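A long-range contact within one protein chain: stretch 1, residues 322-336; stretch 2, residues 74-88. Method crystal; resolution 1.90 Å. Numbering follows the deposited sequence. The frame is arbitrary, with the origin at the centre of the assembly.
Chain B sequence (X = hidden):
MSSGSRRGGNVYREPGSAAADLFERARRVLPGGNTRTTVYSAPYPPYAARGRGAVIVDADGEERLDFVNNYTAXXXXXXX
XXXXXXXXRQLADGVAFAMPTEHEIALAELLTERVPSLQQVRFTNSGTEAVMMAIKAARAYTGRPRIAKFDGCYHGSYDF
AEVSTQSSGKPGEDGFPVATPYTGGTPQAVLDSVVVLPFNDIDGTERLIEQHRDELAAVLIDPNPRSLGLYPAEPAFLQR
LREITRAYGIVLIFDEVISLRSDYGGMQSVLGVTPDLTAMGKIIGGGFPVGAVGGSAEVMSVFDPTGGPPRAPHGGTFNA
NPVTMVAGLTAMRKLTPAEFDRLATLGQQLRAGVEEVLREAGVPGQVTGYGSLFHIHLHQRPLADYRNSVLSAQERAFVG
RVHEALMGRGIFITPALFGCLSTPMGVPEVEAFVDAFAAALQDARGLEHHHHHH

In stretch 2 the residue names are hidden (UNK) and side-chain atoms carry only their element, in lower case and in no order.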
ATOM      1  N   PRO B 322      12.381   2.813   7.796  1.00  9.78           N
ATOM      2  CA  PRO B 322      13.798   2.419   7.695  1.00 11.82           C
ATOM      3  C   PRO B 322      14.014   0.933   7.453  1.00  7.48           C
ATOM      4  O   PRO B 322      15.031   0.563   6.861  1.00  9.00           O
ATOM      5  CB  PRO B 322      14.379   2.860   9.044  1.00 11.35           C
ATOM      6  CG  PRO B 322      13.484   3.998   9.470  1.00 12.50           C
ATOM      7  CD  PRO B 322      12.106   3.606   9.003  1.00 10.75           C
ATOM      8  N   VAL B 323      13.113   0.057   7.878  1.00 10.06           N
ATOM      9  CA  VAL B 323      13.337  -1.354   7.593  1.00  8.96           C
ATOM     10  C   VAL B 323      13.309  -1.599   6.089  1.00  9.33           C
ATOM     11  O   VAL B 323      14.240  -2.186   5.527  1.00  7.58           O
ATOM     12  CB  VAL B 323      12.326  -2.234   8.342  1.00  9.29           C
ATOM     13  CG1 VAL B 323      12.487  -3.671   7.892  1.00 10.41           C
ATOM     14  CG2 VAL B 323      12.570  -2.109   9.837  1.00 12.33           C
ATOM     15  N   THR B 324      12.239  -1.163   5.418  1.00  9.13           N
ATOM     16  CA  THR B 324      12.166  -1.316   3.967  1.00  7.47           C
ATOM     17  C   THR B 324      13.323  -0.611   3.270  1.00  8.64           C
ATOM     18  O   THR B 324      13.886  -1.141   2.306  1.00  9.59           O
ATOM     19  CB  THR B 324      10.837  -0.777   3.445  1.00  9.73           C
ATOM     20  OG1 THR B 324       9.757  -1.496   4.047  1.00  8.57           O
ATOM     21  CG2 THR B 324      10.752  -0.900   1.899  1.00  8.54           C
ATOM     22  N   MET B 325      13.716   0.571   3.758  1.00  5.24           N
ATOM     23  CA  MET B 325      14.787   1.314   3.094  1.00  6.88           C
ATOM     24  C   MET B 325      16.120   0.587   3.209  1.00  9.65           C
ATOM     25  O   MET B 325      16.870   0.502   2.234  1.00  7.20           O
ATOM     26  CB  MET B 325      14.892   2.725   3.677  1.00  7.69           C
ATOM     27  CG  MET B 325      13.654   3.581   3.431  1.00  5.32           C
ATOM     28  SD  MET B 325      13.313   3.962   1.693  1.00 12.44           S
ATOM     29  CE  MET B 325      12.195   2.622   1.240  1.00  6.14           C
ATOM     30  N   VAL B 326      16.418   0.043   4.393  1.00  9.58           N
ATOM     31  CA  VAL B 326      17.668  -0.672   4.616  1.00 10.04           C
ATOM     32  C   VAL B 326      17.684  -1.998   3.854  1.00 12.55           C
ATOM     33  O   VAL B 326      18.684  -2.352   3.214  1.00  9.28           O
ATOM     34  CB  VAL B 326      17.877  -0.845   6.130  1.00 13.23           C
ATOM     35  CG1 VAL B 326      18.865  -1.925   6.414  1.00 19.36           C
ATOM     36  CG2 VAL B 326      18.334   0.500   6.748  1.00 13.26           C
ATOM     37  N   ALA B 327      16.582  -2.747   3.906  1.00  8.30           N
ATOM     38  CA  ALA B 327      16.524  -4.009   3.176  1.00  8.16           C
ATOM     39  C   ALA B 327      16.623  -3.779   1.668  1.00 10.43           C
ATOM     40  O   ALA B 327      17.300  -4.535   0.957  1.00  9.46           O
ATOM     41  CB  ALA B 327      15.242  -4.758   3.530  1.00  9.18           C
ATOM     42  N   GLY B 328      15.971  -2.727   1.167  1.00  9.70           N
ATOM     43  CA  GLY B 328      16.076  -2.398  -0.242  1.00  8.28           C
ATOM     44  C   GLY B 328      17.472  -1.955  -0.639  1.00 10.03           C
ATOM     45  O   GLY B 328      17.980  -2.350  -1.690  1.00  9.00           O
ATOM     46  N   LEU B 329      18.111  -1.122   0.188  1.00 10.57           N
ATOM     47  CA  LEU B 329      19.487  -0.712  -0.092  1.00 11.42           C
ATOM     48  C   LEU B 329      20.409  -1.922  -0.194  1.00 10.56           C
ATOM     49  O   LEU B 329      21.223  -2.020  -1.122  1.00 11.83           O
ATOM     50  CB  LEU B 329      19.987   0.256   0.986  1.00  9.42           C
ATOM     51  CG  LEU B 329      21.308   0.930   0.583  1.00 16.05           C
ATOM     52  CD1 LEU B 329      21.091   1.809  -0.647  1.00 15.03           C
ATOM     53  CD2 LEU B 329      21.919   1.731   1.722  1.00 14.16           C
ATOM     54  N   THR B 330      20.292  -2.859   0.750  1.00  9.40           N
ATOM     55  CA  THR B 330      21.132  -4.060   0.711  1.00 11.46           C
ATOM     56  C   THR B 330      20.834  -4.908  -0.519  1.00 12.58           C
ATOM     57  O   THR B 330      21.754  -5.324  -1.244  1.00  9.46           O
ATOM     58  CB  THR B 330      20.930  -4.869   1.994  1.00 11.30           C
ATOM     59  OG1 THR B 330      21.100  -4.003   3.122  1.00 12.90           O
ATOM     60  CG2 THR B 330      21.922  -6.023   2.092  1.00 11.22           C
ATOM     61  N   ALA B 331      19.545  -5.167  -0.783  1.00 10.01           N
ATOM     62  CA  ALA B 331      19.169  -5.985  -1.938  1.00 10.58           C
ATOM     63  C   ALA B 331      19.713  -5.398  -3.231  1.00  9.94           C
ATOM     64  O   ALA B 331      20.287  -6.113  -4.065  1.00 10.75           O
ATOM     65  CB  ALA B 331      17.645  -6.114  -2.020  1.00  8.74           C
ATOM     66  N   MET B 332      19.557  -4.087  -3.410  1.00  7.94           N
ATOM     67  CA  MET B 332      20.010  -3.464  -4.643  1.00  9.83           C
ATOM     68  C   MET B 332      21.529  -3.425  -4.715  1.00  8.59           C
ATOM     69  O   MET B 332      22.101  -3.655  -5.783  1.00 10.46           O
ATOM     70  CB  MET B 332      19.418  -2.060  -4.768  1.00  9.04           C
ATOM     71  CG  MET B 332      17.905  -2.033  -4.898  1.00  9.03           C
ATOM     72  SD  MET B 332      17.268  -3.074  -6.235  1.00 11.89           S
ATOM     73  CE  MET B 332      17.807  -2.134  -7.666  1.00 13.87           C
ATOM     74  N   ARG B 333      22.206  -3.148  -3.591  1.00  6.64           N
ATOM     75  CA  ARG B 333      23.664  -3.115  -3.624  1.00  8.24           C
ATOM     76  C   ARG B 333      24.242  -4.467  -3.995  1.00  9.40           C
ATOM     77  O   ARG B 333      25.322  -4.528  -4.592  1.00 11.32           O
ATOM     78  CB  ARG B 333      24.240  -2.667  -2.280  1.00 11.74           C
ATOM     79  CG  ARG B 333      24.348  -1.147  -2.149  1.00 15.39           C
ATOM     80  CD  ARG B 333      24.938  -0.735  -0.796  1.00 12.16           C
ATOM     81  NE  ARG B 333      24.953   0.723  -0.685  1.00 19.59           N
ATOM     82  CZ  ARG B 333      25.213   1.392   0.435  1.00 24.20           C
ATOM     83  NH1 ARG B 333      25.476   0.730   1.557  1.00 22.98           N
ATOM     84  NH2 ARG B 333      25.200   2.726   0.432  1.00 28.95           N
ATOM     85  N   LYS B 334      23.559  -5.557  -3.626  1.00 11.18           N
ATOM     86  CA  LYS B 334      24.001  -6.890  -4.023  1.00 10.52           C
ATOM     87  C   LYS B 334      23.757  -7.201  -5.495  1.00 12.04           C
ATOM     88  O   LYS B 334      24.369  -8.144  -6.016  1.00 12.73           O
ATOM     89  CB  LYS B 334      23.320  -7.945  -3.149  1.00 12.96           C
ATOM     90  CG  LYS B 334      23.793  -7.910  -1.704  1.00 15.24           C
ATOM     91  CD  LYS B 334      22.894  -8.720  -0.761  1.00 14.55           C
ATOM     92  CE  LYS B 334      22.749 -10.155  -1.196  1.00 20.08           C
ATOM     93  NZ  LYS B 334      23.819 -11.033  -0.642  1.00 21.46           N
ATOM     94  N   LEU B 335      22.863  -6.464  -6.167  1.00 10.74           N
ATOM     95  CA  LEU B 335      22.589  -6.631  -7.601  1.00 11.29           C
ATOM     96  C   LEU B 335      23.536  -5.732  -8.389  1.00 10.86           C
ATOM     97  O   LEU B 335      23.200  -4.613  -8.779  1.00  9.77           O
ATOM     98  CB  LEU B 335      21.143  -6.291  -7.928  1.00 12.49           C
ATOM     99  CG  LEU B 335      20.000  -7.253  -7.682  1.00 16.87           C
ATOM    100  CD1 LEU B 335      18.708  -6.553  -8.117  1.00 12.67           C
ATOM    101  CD2 LEU B 335      20.200  -8.563  -8.427  1.00 13.90           C
ATOM    102  N   THR B 336      24.750  -6.228  -8.592  1.00 12.38           N
ATOM    103  CA  THR B 336      25.809  -5.550  -9.333  1.00 10.11           C
ATOM    104  C   THR B 336      25.730  -5.888 -10.813  1.00 14.56           C
ATOM    105  O   THR B 336      25.045  -6.834 -11.207  1.00 11.01           O
ATOM    106  CB  THR B 336      27.151  -5.996  -8.780  1.00 13.36           C
ATOM    107  OG1 THR B 336      27.262  -7.414  -8.969  1.00 10.00           O
ATOM    108  CG2 THR B 336      27.233  -5.693  -7.298  1.00 11.11           C
ATOM    109  N   UNK B  74      11.491 -11.256  -4.566  1.00  9.34           N
ATOM    110  CA  UNK B  74      12.642 -11.709  -3.783  1.00  9.85           C
ATOM    111  C   UNK B  74      13.713 -12.228  -4.736  1.00  9.11           C
ATOM    112  O   UNK B  74      13.937 -13.430  -4.888  1.00  8.26           O
ATOM    113  c   UNK B  74      11.580 -13.187  -0.375  1.00 16.85           C
ATOM    114  c   UNK B  74      11.744 -12.119  -1.433  1.00 11.66           C
ATOM    115  c   UNK B  74      10.439 -11.318  -1.621  1.00 11.22           C
ATOM    116  c   UNK B  74      12.212 -12.752  -2.750  1.00  8.70           C
ATOM    117  N   UNK B  75      14.411 -11.283  -5.362  1.00  6.55           N
ATOM    118  CA  UNK B  75      15.435 -11.646  -6.333  1.00  9.11           C
ATOM    119  C   UNK B  75      16.595 -12.377  -5.670  1.00  9.59           C
ATOM    120  O   UNK B  75      17.344 -13.080  -6.351  1.00  8.81           O
ATOM    121  c   UNK B  75      16.706  -9.807  -9.457  1.00 12.72           C
ATOM    122  c   UNK B  75      15.887 -10.389  -7.103  1.00 10.63           C
ATOM    123  c   UNK B  75      16.806 -10.767  -8.285  1.00 11.20           C
ATOM    124  c   UNK B  75      16.512  -9.374  -6.152  1.00 10.42           C
ATOM    125  N   UNK B  76      16.786 -12.222  -4.357  1.00  8.45           N
ATOM    126  CA  UNK B  76      17.838 -12.952  -3.656  1.00 10.93           C
ATOM    127  C   UNK B  76      17.326 -14.202  -2.954  1.00  9.31           C
ATOM    128  O   UNK B  76      18.053 -14.787  -2.146  1.00 12.83           O
ATOM    129  c   UNK B  76      19.105  -9.561  -3.181  1.00  8.32           C
ATOM    130  c   UNK B  76      18.561 -12.043  -2.661  1.00 10.35           C
ATOM    131  c   UNK B  76      19.260 -10.897  -3.318  1.00 11.06           C
ATOM    132  n   UNK B  76      19.982  -8.958  -4.049  1.00 10.69           N
ATOM    133  c   UNK B  76      20.657  -9.893  -4.696  1.00 11.73           C
ATOM    134  n   UNK B  76      20.231 -11.073  -4.281  1.00 12.60           N
ATOM    135  N   UNK B  77      16.101 -14.623  -3.234  1.00 10.08           N
ATOM    136  CA  UNK B  77      15.592 -15.851  -2.649  1.00  9.23           C
ATOM    137  C   UNK B  77      15.208 -15.674  -1.194  1.00 10.74           C
ATOM    138  O   UNK B  77      15.023 -14.566  -0.710  1.00 12.57           O
ATOM    139  N   UNK B  78      15.115 -16.797  -0.482  1.00 11.13           N
ATOM    140  CA  UNK B  78      14.548 -16.810   0.862  1.00 10.66           C
ATOM    141  C   UNK B  78      15.614 -16.619   1.930  1.00 12.34           C
ATOM    142  O   UNK B  78      16.697 -17.206   1.855  1.00 13.32           O
ATOM    143  c   UNK B  78      12.525 -19.081  -0.894  1.00  9.24           C
ATOM    144  c   UNK B  78      13.817 -18.125   1.138  1.00 10.27           C
ATOM    145  c   UNK B  78      10.574 -18.165  -0.482  1.00 11.09           C
ATOM    146  n   UNK B  78      11.224 -18.952  -1.318  1.00 10.95           N
ATOM    147  n   UNK B  78      11.407 -17.791   0.471  1.00 11.28           N
ATOM    148  c   UNK B  78      12.643 -18.361   0.245  1.00 11.08           C
ATOM    149  N   UNK B  79      15.286 -15.804   2.935  1.00  8.79           N
ATOM    150  CA  UNK B  79      16.132 -15.607   4.113  1.00 13.33           C
ATOM    151  C   UNK B  79      17.575 -15.288   3.724  1.00 12.78           C
ATOM    152  O   UNK B  79      18.533 -15.893   4.219  1.00 10.08           O
ATOM    153  c   UNK B  79      16.080 -16.827   5.036  1.00 10.97           C
ATOM    154  N   UNK B  80      17.724 -14.317   2.837  1.00 11.54           N
ATOM    155  CA  UNK B  80      19.057 -13.890   2.455  1.00 12.54           C
ATOM    156  C   UNK B  80      19.785 -13.356   3.684  1.00 12.13           C
ATOM    157  O   UNK B  80      19.236 -12.501   4.395  1.00 12.58           O
ATOM    158  c   UNK B  80      20.366 -12.242   1.064  1.00 14.99           C
ATOM    159  o   UNK B  80      21.067 -12.809   0.205  1.00 16.04           O
ATOM    160  o   UNK B  80      20.746 -11.238   1.695  1.00 14.32           O
ATOM    161  c   UNK B  80      18.997 -12.817   1.374  1.00 11.71           C
ATOM    162  N   UNK B  81      21.006 -13.826   3.970  1.00 12.55           N
ATOM    163  CA  UNK B  81      21.663 -13.430   5.230  1.00 14.14           C
ATOM    164  C   UNK B  81      22.060 -11.968   5.285  1.00 16.06           C
ATOM    165  O   UNK B  81      21.990 -11.367   6.361  1.00 15.07           O
ATOM    166  c   UNK B  81      21.832 -14.756   3.181  1.00 16.04           C
ATOM    167  c   UNK B  81      22.761 -15.323   4.201  1.00 16.22           C
ATOM    168  c   UNK B  81      22.902 -14.342   5.294  1.00 17.86           C
ATOM    169  N   UNK B  82      22.532 -11.388   4.175  1.00 12.29           N
ATOM    170  CA  UNK B  82      22.967  -9.990   4.204  1.00 15.11           C
ATOM    171  C   UNK B  82      21.796  -9.058   4.482  1.00 15.54           C
ATOM    172  O   UNK B  82      21.903  -8.131   5.304  1.00 12.24           O
ATOM    173  c   UNK B  82      23.635  -9.620   2.881  1.00 17.85           C
ATOM    174  o   UNK B  82      25.274 -10.609   1.450  1.00 23.43           O
ATOM    175  c   UNK B  82      24.901 -10.424   2.627  1.00 20.16           C
ATOM    176  o   UNK B  82      25.519 -10.870   3.613  1.00 22.20           O
ATOM    177  N   UNK B  83      20.668  -9.289   3.807  1.00 10.95           N
ATOM    178  CA  UNK B  83      19.469  -8.497   4.068  1.00 11.96           C
ATOM    179  C   UNK B  83      19.026  -8.668   5.519  1.00 10.92           C
ATOM    180  O   UNK B  83      18.721  -7.690   6.212  1.00 11.82           O
ATOM    181  c   UNK B  83      17.057  -8.181   3.401  1.00 10.90           C
ATOM    182  c   UNK B  83      17.829  -9.140   0.609  1.00 14.29           C
ATOM    183  c   UNK B  83      18.785  -8.579   1.643  1.00 12.56           C
ATOM    184  c   UNK B  83      18.355  -8.893   3.079  1.00 12.67           C
ATOM    185  N   UNK B  84      19.005  -9.916   6.010  1.00 10.53           N
ATOM    186  CA  UNK B  84      18.589 -10.164   7.392  1.00 12.78           C
ATOM    187  C   UNK B  84      19.495  -9.454   8.393  1.00 14.16           C
ATOM    188  O   UNK B  84      19.007  -8.865   9.364  1.00 11.77           O
ATOM    189  c   UNK B  84      17.242 -12.309   7.179  1.00 15.35           C
ATOM    190  o   UNK B  84      16.358 -11.614   6.672  1.00 13.59           O
ATOM    191  c   UNK B  84      18.539 -11.669   7.676  1.00 11.82           C
ATOM    192  n   UNK B  84      17.130 -13.626   7.316  1.00 11.40           N
ATOM    193  N   UNK B  85      20.803  -9.491   8.145  1.00 13.32           N
ATOM    194  CA  UNK B  85      21.773  -8.818   9.047  1.00 14.80           C
ATOM    195  C   UNK B  85      21.518  -7.306   9.057  1.00 14.07           C
ATOM    196  O   UNK B  85      21.514  -6.728  10.145  1.00 12.04           O
ATOM    197  c   UNK B  85      25.047 -10.857   8.488  1.00 41.90           C
ATOM    198  c   UNK B  85      23.688 -10.476   9.047  1.00 30.32           C
ATOM    199  o   UNK B  85      25.265 -12.056   8.248  1.00 38.54           O
ATOM    200  o   UNK B  85      25.872  -9.942   8.276  1.00 43.05           O
ATOM    201  c   UNK B  85      23.196  -9.119   8.591  1.00 17.19           C
ATOM    202  N   UNK B  86      21.294  -6.700   7.889  1.00 13.23           N
ATOM    203  CA  UNK B  86      21.015  -5.261   7.849  1.00 13.80           C
ATOM    204  C   UNK B  86      19.724  -4.917   8.595  1.00 12.98           C
ATOM    205  O   UNK B  86      19.664  -3.937   9.359  1.00 11.34           O
ATOM    206  c   UNK B  86      20.940  -4.789   6.403  1.00 13.77           C
ATOM    207  N   UNK B  87      18.681  -5.718   8.388  1.00 12.01           N
ATOM    208  CA  UNK B  87      17.406  -5.483   9.062  1.00 11.46           C
ATOM    209  C   UNK B  87      17.570  -5.600  10.574  1.00 14.20           C
ATOM    210  O   UNK B  87      17.054  -4.773  11.341  1.00 10.67           O
ATOM    211  c   UNK B  87      16.339  -6.455   8.530  1.00  9.38           C
ATOM    212  c   UNK B  87      15.120  -6.443   9.427  1.00 11.46           C
ATOM    213  c   UNK B  87      15.982  -6.090   7.088  1.00  8.51           C
ATOM    214  N   UNK B  88      18.279  -6.637  11.006  1.00 12.59           N
ATOM    215  CA  UNK B  88      18.486  -6.849  12.467  1.00 13.68           C
ATOM    216  C   UNK B  88      19.236  -5.639  13.040  1.00 13.46           C
ATOM    217  O   UNK B  88      18.874  -5.196  14.124  1.00 13.92           O
ATOM    218  c   UNK B  88      19.794  -8.234  14.106  1.00 12.25           C
ATOM    219  c   UNK B  88      19.178  -8.198  12.721  1.00 14.30           C
ATOM    220  c   UNK B  88      18.201  -9.353  12.494  1.00 12.27           C
ATOM    221  c   UNK B  88      18.853 -10.702  12.389  1.00 18.00           C
TER

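Position 74 carries four carbons forked at the second, which makes it Leu 74; it lies out of reach of stretch 1 and opens a type I turn. Position 75 also has four carbons, but forked at the first, with the longer arm ending against Leu 335: Ile 75. CD1 of Ile 75 packs 3.8 Å from CD2 of Leu 335, an apolar contact between buried side chains.

At 76 one carbon leads to a five-membered ring of three carbons and two nitrogens; one nitrogen meets Ala 331 O and a face lies under Lys 334. This is His 76. NE2 of His 76 donates to Ala 331 O at 2.9 Å and 170°, nearly straight, while Lys 334 CE lies 4.0 Å from the His 76 ring centroid. An aromatic ring with a polar edge serves both contacts. Position 77 has no side-chain atoms: Gly 77, whose positive phi favours glycine as it closes the turn. Position 78 repeats the carbon and two-nitrogen ring: His 78, its NE2 hydrogen-bonded elsewhere in the structure. The single carbon at 79 gives Ala 79, also remote from stretch 1.

Position 80 has two carbons, the second bearing two oxygens, one near Lys 334 NZ: Asp 80. OD2 of Asp 80 accepts from the backbone N of position 83 at 2.9 Å, capping the following helix, and OD1 of Asp 80 forms a weak hydrogen bond, within a salt bridge, with Lys 334 NZ at 3.4 Å. At position 81 three carbons close onto the backbone nitrogen: Pro 81, suited to a helix's first turn, where its nitrogen needs no hydrogen. Position 82, again two carbons and two oxygens, also reaches Lys 334: Asp 82, whose OD2 meets Lys 334 NZ at 2.6 Å in a much closer salt bridge.

Position 83 has four carbons forked at the first, touching Ala 327 and Ala 331: Ile 83. CG2 of Ile 83 lies 3.9 Å from Ala 327 CB and CD1 of Ile 83 4.0 Å from Ala 331 CB, so the branched chain spans two small residues one helical turn apart. Position 84, two carbons then one oxygen and one nitrogen, directed away, is Asn 84, its polar ND2 bonded elsewhere; 85, three carbons and two oxygens, is Glu 85, its charge suiting an exposed site. The lone carbon at 86 touches Val 326 and Thr 330: Ala 86, small enough for CB of Ala 86 to sit 3.5 Å from Val 326 CG1. Position 87, one carbon carrying two, touches Val 323 and Ala 327: Val 87, whose methyls serve both, CG1 of Val 87 4.1 Å from Val 323 CG1 and CG2 of Val 87 3.9 Å from Ala 327 CB. Position 88, with Ile 83's pattern, is exposed Ile 88, beyond reach.

The contact joins two roughly antiparallel helices, axes approaching to 8.7 Å at 148°, through small and branched apolar side chains; His 76 binds Ala 331 O and lies under Lys 334, whose NZ bridges to Asp 80 and Asp 82.

Stretch 2, residues 74-88: LIHGHADPDINEAVI
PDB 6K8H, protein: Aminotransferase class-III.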